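Local coordinates for phosphoribosyl-AMP cyclohydrolase (Medicago truncatula, PDB 7BGM), which probably catalyses the second and third steps of histidine biosynthesis, removing diphosphate from phosphoribosyl-ATP and then opening the adenine ring of phosphoribosyl-AMP, at residues A[42-45]-A[51-54]. Sequence-based numbering, arbitrary orientation.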
# COMPACT_ATOMS: atom_id res chain seq x y z
N VAL A 42 -3.80 4.57 22.33
CA VAL A 42 -2.96 3.47 21.87
C VAL A 42 -3.23 2.23 22.70
O VAL A 42 -3.35 1.11 22.17
CB VAL A 42 -1.47 3.88 21.92
CG1 VAL A 42 -0.58 2.68 21.53
CG2 VAL A 42 -1.23 5.08 20.99
N ALA A 43 -3.32 2.38 24.02
CA ALA A 43 -3.61 1.23 24.88
C ALA A 43 -4.95 0.58 24.52
O ALA A 43 -5.08 -0.65 24.50
CB ALA A 43 -3.60 1.65 26.34
N THR A 44 -5.95 1.40 24.19
CA THR A 44 -7.27 0.86 23.84
C THR A 44 -7.23 0.18 22.47
O THR A 44 -7.90 -0.85 22.28
CB THR A 44 -8.31 1.98 23.87
OG1 THR A 44 -8.49 2.42 25.22
CG2 THR A 44 -9.66 1.51 23.33
N THR A 45 -6.44 0.71 21.52
CA THR A 45 -6.30 0.05 20.22
C THR A 45 -5.66 -1.32 20.40
O THR A 45 -6.08 -2.30 19.79
CB THR A 45 -5.46 0.88 19.25
OG1 THR A 45 -6.02 2.18 19.03
CG2 THR A 45 -5.29 0.11 17.90
N ALA A 51 -9.08 0.27 15.84
CA ALA A 51 -8.35 1.54 15.74
C ALA A 51 -9.05 2.63 16.55
O ALA A 51 -10.21 2.97 16.28
CB ALA A 51 -8.21 1.99 14.27
N THR A 52 -8.32 3.22 17.51
CA THR A 52 -8.86 4.21 18.44
C THR A 52 -7.96 5.43 18.45
O THR A 52 -6.72 5.31 18.40
CB THR A 52 -8.98 3.58 19.84
OG1 THR A 52 -9.85 2.44 19.77
CG2 THR A 52 -9.56 4.57 20.84
N PHE A 53 -8.59 6.61 18.52
CA PHE A 53 -7.93 7.89 18.31
C PHE A 53 -8.34 8.84 19.42
O PHE A 53 -9.28 8.57 20.19
CB PHE A 53 -8.30 8.51 16.95
CG PHE A 53 -7.93 7.65 15.78
CD1 PHE A 53 -6.66 7.75 15.19
CD2 PHE A 53 -8.84 6.73 15.28
CE1 PHE A 53 -6.30 6.92 14.11
CE2 PHE A 53 -8.50 5.91 14.21
CZ PHE A 53 -7.24 6.01 13.60
N TYR A 54 -7.65 9.96 19.49
CA TYR A 54 -8.06 11.09 20.33
C TYR A 54 -8.46 12.26 19.43
O TYR A 54 -7.65 12.69 18.61
CB TYR A 54 -6.94 11.51 21.25
CG TYR A 54 -7.27 12.64 22.20
CD1 TYR A 54 -7.96 12.40 23.38
CD2 TYR A 54 -6.88 13.94 21.91
CE1 TYR A 54 -8.25 13.42 24.26
CE2 TYR A 54 -7.18 14.99 22.80
CZ TYR A 54 -7.87 14.71 23.95
OH TYR A 54 -8.16 15.73 24.83
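Thr45 and Thr52 join helix 39-48 to strand 52-55 through one hydrogen bond: the backbone N of Thr52 donates to OG1 of Thr45 over 2.9 Å, bent to 139° at the hydrogen. The same hydroxyl lies 3.4 Å from CB of Thr52, close beside the root of the donor's side chain. The other branch of Thr45, the methyl CG2, rests 4.0 Å from CA of Ala51. At the preceding helix residue, the methyls of Thr44 and Thr52 meet, CG2 to CG2 at 3.9 Å, the two side chains crossing at about a right angle; CG2 of Thr44 also sits 3.7 Å from OG1 of Thr52. A chi1 of -68° sets OG1 of Thr44 beside its backbone N, bonded back to Glu40 O, with the methyl CG2 anti to that N and facing the strand. Thr45 OG1 likewise bonds to Ala41 O, a link within the helix that fixes the hydroxyl's rotation. OG1 of Thr52 bonds to Lys50 O and to Thr63 OG1 on the partner strand. A valine in place of Thr45 would probably leave the buried N-H of Thr52 without its acceptor. The arrangement is a helix-to-hairpin connection in the cyclohydrolase domain: helix 39-48 packs on the first strand of the antiparallel pair 52-55 and 60-63, beside the AMP-binding residues Met33 and Lys64.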